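Local atomic coordinates of polysaccharide deacetylase-like protein (Bacillus anthracis, PDB entry 4V33), a protein that probably acts as a zinc-dependent polysaccharide deacetylase and is one of two putative deacetylases required for osmotic stability and cell shape maintenance in Bacillus anthracis. Residues A[60-66]-A[100-106]; A[139-144]-A[193-199]. The contacts are given in a common frame with arbitrary orientation. Numbering follows the deposited sequence.

Both contacts are partly buried, but they sit in different places. Contact 1 lies in the N-terminal fibronectin type III domain, about 29 Å from the centre of the chain. Contact 2 lies about 8 Å from that centre, where strand 130-140 leaves this domain and the chain enters the deacetylase domain. The chemistry follows the place. Contact 1 is antiparallel strand pairing, bonded mostly backbone to backbone. Contact 2 joins a strand end and the linker after it to a loop, and each of its direct hydrogen bonds uses a side chain. The centres are about 22 Å apart, yet the contacts touch: F140 CE1 packs 3.3 Å from F105 CE1.

Contact 1. Residues A[60-66]-A[100-106]; sequences NTTIHMT and QFSLPFD
Strand 60-66 runs antiparallel to strand 103-106. The two short axes cross at 147° and approach to 4.5 Å. Register pairs N60 with D106, T61 with F105, T62 with P104 and I63 with L103.

T61 and I63 form the hydrogen-bonded pairs. T61 N donates to F105 O at 2.9 Å, and F105 N donates to T61 O at 2.9 Å. I63 N donates to L103 O at 2.7 Å, and L103 N returns to I63 O at 2.8 Å. P104 has no NH to give, but it falls in a non-hydrogen-bonded pair, so the ladder loses nothing.

Before L103 the second segment is not strand. Q100 and F101 both take positive phi, near 54° and 52°. This turn still brings Q100 O to M65 N at 2.8 Å. I63 O also receives a CA-H...O contact from S102 CA at 3.3 Å.

At the other end N60, chi1 p, donates ND2 to D106 OD2 at 3.0 Å. D106 OD1 accepts from the backbone of K108. T61 OG1 bonds to N52 O. H64 ND1 is buried by the contact and has no partner.

T61, I63, L103 and F105 turn to one face. There I63 CD1 lies 4.0 Å from F105 CB and 4.3 Å from L103 CD2. Y77, I79 and F117 of the second sheet meet this face. Strand 48-51 bonds to the far edge of 60-66. The pair belongs to the three-stranded sheet of a fibronectin type III beta sandwich.

Contact 2. Residues A[139-144]-A[193-199]; sequences TFEQKV and INKVNKP. With ACT (acetate ion), chain E.
Segment 139-144 is the end of strand 130-140 and the extended chain after it. Segment 193-199 is a loop that curls round the side chain of Q142 and leads into strand 199-206 at P199. The nearest CA pairs are Q142 with N194, 6.1 Å, and V144 with P199, 5.8 Å.

Direct hydrogen bonds centre on two amides. N194, chi1 m, uses both ends of its side chain: ND2 donates to E141 OE1 at 2.9 Å, and OD1 accepts from Q142 N at 2.9 Å. T139 CG2 packs on this amide, 3.5 Å from N194 CG. Q142, chi1 m and chi2 t, points into the loop. Its NE2 donates to I193 O at 2.9 Å and to V196 O at 3.0 Å.

Water completes the Q142 amide. Water 1 donates to Q142 OE1 at 2.6 Å and accepts from K198 N at 2.8 Å.

Apolar contacts close the far end. V144 CG2 lies 4.0 Å from I193 CD1 and 4.2 Å from P199 CG. F201 packs on both V144 and I193.

A charged contact lies at the periphery. K198 NZ donates to OXT of an acetate, probably from the crystallisation liquor, at 2.7 Å, and also to N180 O.

The arrangement is an interdomain junction: the linker docks, through Q142 and V144, on a loop that enters a parallel strand of the deacetylase barrel, away from the zinc site.

Contact 1. Residues A[60-66]-A[100-106]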
# COMPACT_ATOMS: atom_id res chain seq x y z
N ASN A 60 -6.23 -11.04 17.72
CA ASN A 60 -5.50 -12.02 18.50
C ASN A 60 -5.67 -13.45 18.00
O ASN A 60 -6.49 -13.73 17.13
CB ASN A 60 -5.86 -11.91 19.99
CG ASN A 60 -7.34 -12.10 20.26
OD1 ASN A 60 -7.98 -13.00 19.71
ND2 ASN A 60 -7.89 -11.26 21.12
N THR A 61 -4.86 -14.35 18.56
CA THR A 61 -4.94 -15.77 18.24
C THR A 61 -4.12 -16.54 19.27
O THR A 61 -3.66 -15.97 20.25
CB THR A 61 -4.39 -16.07 16.83
OG1 THR A 61 -4.59 -17.46 16.52
CG2 THR A 61 -2.90 -15.75 16.74
N THR A 62 -3.96 -17.84 19.05
CA THR A 62 -3.09 -18.65 19.89
C THR A 62 -2.10 -19.40 19.02
O THR A 62 -2.48 -20.04 18.04
CB THR A 62 -3.90 -19.65 20.74
OG1 THR A 62 -4.85 -18.93 21.54
CG2 THR A 62 -2.98 -20.46 21.64
N ILE A 63 -0.83 -19.31 19.38
CA ILE A 63 0.24 -19.99 18.65
C ILE A 63 0.53 -21.35 19.28
O ILE A 63 0.49 -21.50 20.50
CB ILE A 63 1.52 -19.13 18.65
CG1 ILE A 63 1.26 -17.80 17.93
CG2 ILE A 63 2.69 -19.86 17.99
CD1 ILE A 63 2.34 -16.75 18.16
N HIS A 64 0.79 -22.35 18.44
CA HIS A 64 1.14 -23.68 18.93
C HIS A 64 2.35 -24.21 18.18
O HIS A 64 2.67 -23.73 17.09
CB HIS A 64 -0.01 -24.66 18.72
CG HIS A 64 -1.31 -24.20 19.30
ND1 HIS A 64 -1.67 -24.42 20.61
CD2 HIS A 64 -2.36 -23.55 18.73
CE1 HIS A 64 -2.87 -23.92 20.83
NE2 HIS A 64 -3.31 -23.38 19.71
N MET A 65 3.01 -25.21 18.76
CA MET A 65 4.04 -25.93 18.05
C MET A 65 3.71 -27.41 17.96
O MET A 65 3.25 -28.02 18.93
CB MET A 65 5.41 -25.76 18.71
CG MET A 65 6.52 -26.46 17.93
SD MET A 65 7.52 -25.33 16.95
CE MET A 65 7.59 -24.02 18.13
N THR A 66 3.96 -28.00 16.79
CA THR A 66 3.82 -29.43 16.62
C THR A 66 5.08 -30.00 15.99
O THR A 66 6.00 -29.26 15.66
CB THR A 66 2.59 -29.78 15.75
OG1 THR A 66 2.64 -29.02 14.54
CG2 THR A 66 1.31 -29.45 16.49
N GLN A 100 0.73 -28.31 23.46
CA GLN A 100 1.55 -27.98 22.29
C GLN A 100 2.25 -26.62 22.42
O GLN A 100 2.34 -25.87 21.45
CB GLN A 100 0.72 -28.06 21.01
CG GLN A 100 0.21 -29.47 20.71
CD GLN A 100 -0.73 -29.53 19.53
OE1 GLN A 100 -1.39 -28.54 19.19
NE2 GLN A 100 -0.81 -30.69 18.89
N PHE A 101 2.72 -26.33 23.62
CA PHE A 101 3.42 -25.07 23.92
C PHE A 101 2.63 -23.86 23.47
O PHE A 101 3.16 -22.93 22.85
CB PHE A 101 4.84 -25.11 23.37
CG PHE A 101 5.69 -26.16 24.02
CD1 PHE A 101 6.21 -25.96 25.29
CD2 PHE A 101 5.94 -27.37 23.39
CE1 PHE A 101 6.97 -26.92 25.91
CE2 PHE A 101 6.70 -28.34 24.01
CZ PHE A 101 7.22 -28.12 25.27
N SER A 102 1.35 -23.90 23.81
CA SER A 102 0.41 -22.84 23.46
C SER A 102 0.89 -21.48 23.95
O SER A 102 1.39 -21.36 25.07
CB SER A 102 -0.96 -23.17 24.06
OG SER A 102 -1.81 -22.04 24.08
N LEU A 103 0.73 -20.47 23.10
CA LEU A 103 1.08 -19.10 23.45
C LEU A 103 -0.00 -18.16 22.94
O LEU A 103 -0.19 -18.04 21.73
CB LEU A 103 2.42 -18.70 22.86
CG LEU A 103 2.92 -17.32 23.29
CD1 LEU A 103 3.69 -17.41 24.61
CD2 LEU A 103 3.76 -16.66 22.19
N PRO A 104 -0.72 -17.51 23.86
CA PRO A 104 -1.68 -16.48 23.45
C PRO A 104 -0.94 -15.32 22.80
O PRO A 104 0.09 -14.87 23.30
CB PRO A 104 -2.29 -16.03 24.78
CG PRO A 104 -2.07 -17.17 25.71
CD PRO A 104 -0.75 -17.76 25.31
N PHE A 105 -1.45 -14.86 21.67
CA PHE A 105 -0.86 -13.73 20.98
C PHE A 105 -1.92 -12.66 20.78
O PHE A 105 -2.99 -12.95 20.27
CB PHE A 105 -0.30 -14.14 19.62
CG PHE A 105 0.39 -13.02 18.89
CD1 PHE A 105 -0.33 -12.12 18.12
CD2 PHE A 105 1.76 -12.86 18.98
CE1 PHE A 105 0.30 -11.08 17.46
CE2 PHE A 105 2.40 -11.83 18.32
CZ PHE A 105 1.67 -10.94 17.56
N ASP A 106 -1.61 -11.43 21.17
CA ASP A 106 -2.55 -10.34 20.99
C ASP A 106 -1.80 -9.10 20.52
O ASP A 106 -0.75 -8.76 21.05
CB ASP A 106 -3.27 -10.04 22.31
CG ASP A 106 -4.58 -9.30 22.11
OD1 ASP A 106 -4.55 -8.18 21.57
OD2 ASP A 106 -5.63 -9.83 22.51

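Contact 2. Residues A[139-144]-A[193-199]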
# COMPACT_ATOMS: atom_id res chain seq x y z
N THR A 139 0.39 -12.53 10.04
CA THR A 139 0.05 -11.20 9.55
C THR A 139 -1.36 -10.78 9.94
O THR A 139 -2.34 -11.42 9.57
CB THR A 139 0.21 -11.10 8.03
OG1 THR A 139 1.58 -11.35 7.67
CG2 THR A 139 -0.19 -9.71 7.54
N PHE A 140 -1.44 -9.69 10.70
CA PHE A 140 -2.71 -9.03 10.98
C PHE A 140 -2.87 -7.88 9.99
O PHE A 140 -2.21 -6.85 10.11
CB PHE A 140 -2.73 -8.53 12.44
CG PHE A 140 -2.76 -9.64 13.45
CD1 PHE A 140 -1.59 -10.23 13.89
CD2 PHE A 140 -3.97 -10.13 13.92
CE1 PHE A 140 -1.62 -11.27 14.80
CE2 PHE A 140 -4.00 -11.17 14.83
CZ PHE A 140 -2.83 -11.74 15.27
N GLU A 141 -3.74 -8.08 9.00
CA GLU A 141 -3.83 -7.17 7.86
C GLU A 141 -3.98 -5.71 8.25
O GLU A 141 -4.82 -5.37 9.09
CB GLU A 141 -4.99 -7.56 6.94
CG GLU A 141 -4.79 -8.87 6.20
CD GLU A 141 -3.63 -8.84 5.22
OE1 GLU A 141 -3.22 -7.73 4.81
OE2 GLU A 141 -3.12 -9.93 4.86
N GLN A 142 -3.13 -4.87 7.67
CA GLN A 142 -3.22 -3.43 7.88
C GLN A 142 -4.09 -2.76 6.85
O GLN A 142 -4.10 -3.13 5.68
CB GLN A 142 -1.82 -2.79 7.82
CG GLN A 142 -0.87 -3.33 8.86
CD GLN A 142 0.33 -2.43 9.09
OE1 GLN A 142 0.54 -1.94 10.19
NE2 GLN A 142 1.14 -2.24 8.05
N LYS A 143 -4.82 -1.74 7.29
CA LYS A 143 -5.58 -0.91 6.36
C LYS A 143 -4.62 -0.03 5.58
O LYS A 143 -3.56 0.36 6.08
CB LYS A 143 -6.62 -0.07 7.11
CG LYS A 143 -6.03 1.04 7.96
CD LYS A 143 -7.08 1.65 8.88
CE LYS A 143 -6.50 2.80 9.69
NZ LYS A 143 -5.36 2.37 10.54
N VAL A 144 -4.99 0.26 4.34
CA VAL A 144 -4.13 1.03 3.45
C VAL A 144 -4.97 2.13 2.80
O VAL A 144 -5.72 1.86 1.87
CB VAL A 144 -3.53 0.14 2.34
CG1 VAL A 144 -2.61 0.95 1.45
CG2 VAL A 144 -2.77 -1.04 2.95
N ILE A 193 2.99 -3.90 2.12
CA ILE A 193 2.01 -3.14 2.91
C ILE A 193 1.93 -3.56 4.38
O ILE A 193 1.61 -2.73 5.24
CB ILE A 193 0.59 -3.15 2.28
CG1 ILE A 193 0.07 -4.57 2.13
CG2 ILE A 193 0.60 -2.40 0.95
CD1 ILE A 193 -1.42 -4.64 1.82
N ASN A 194 2.25 -4.82 4.68
CA ASN A 194 2.25 -5.29 6.07
C ASN A 194 3.64 -5.31 6.69
O ASN A 194 3.80 -5.68 7.86
CB ASN A 194 1.60 -6.67 6.16
CG ASN A 194 0.10 -6.61 5.95
OD1 ASN A 194 -0.60 -5.89 6.66
ND2 ASN A 194 -0.40 -7.34 4.95
N LYS A 195 4.63 -4.87 5.91
CA LYS A 195 6.03 -4.89 6.36
C LYS A 195 6.54 -3.50 6.74
O LYS A 195 7.70 -3.36 7.13
CB LYS A 195 6.91 -5.48 5.26
CG LYS A 195 6.53 -6.90 4.85
CD LYS A 195 7.50 -7.44 3.80
CE LYS A 195 7.01 -8.75 3.20
NZ LYS A 195 6.92 -9.83 4.21
N VAL A 196 5.68 -2.50 6.62
CA VAL A 196 6.04 -1.12 6.93
C VAL A 196 5.03 -0.49 7.87
O VAL A 196 3.90 -0.96 7.99
CB VAL A 196 6.13 -0.24 5.65
CG1 VAL A 196 7.13 -0.85 4.66
CG2 VAL A 196 4.74 -0.05 5.01
N ASN A 197 5.45 0.57 8.54
CA ASN A 197 4.57 1.31 9.44
C ASN A 197 3.67 2.25 8.65
O ASN A 197 4.14 2.94 7.74
CB ASN A 197 5.42 2.12 10.42
CG ASN A 197 4.58 2.82 11.47
OD1 ASN A 197 4.60 4.04 11.59
ND2 ASN A 197 3.85 2.03 12.25
N LYS A 198 2.39 2.27 8.99
CA LYS A 198 1.44 3.22 8.41
C LYS A 198 1.55 3.36 6.89
O LYS A 198 1.85 4.45 6.38
CB LYS A 198 1.60 4.59 9.08
CG LYS A 198 1.31 4.58 10.57
CD LYS A 198 1.41 6.00 11.13
CE LYS A 198 1.23 6.01 12.63
NZ LYS A 198 1.24 7.40 13.15
N PRO A 199 1.34 2.27 6.16
CA PRO A 199 1.39 2.33 4.70
C PRO A 199 0.33 3.27 4.14
O PRO A 199 -0.78 3.34 4.67
CB PRO A 199 1.07 0.89 4.28
CG PRO A 199 0.27 0.33 5.43
CD PRO A 199 0.94 0.93 6.65
C ACT E . -1.61 9.39 12.70
O ACT E . -2.00 10.00 11.68
OXT ACT E . -1.31 8.19 12.53
CH3 ACT E . -1.52 10.06 14.04
O HOH W 1 1.40 0.47 10.82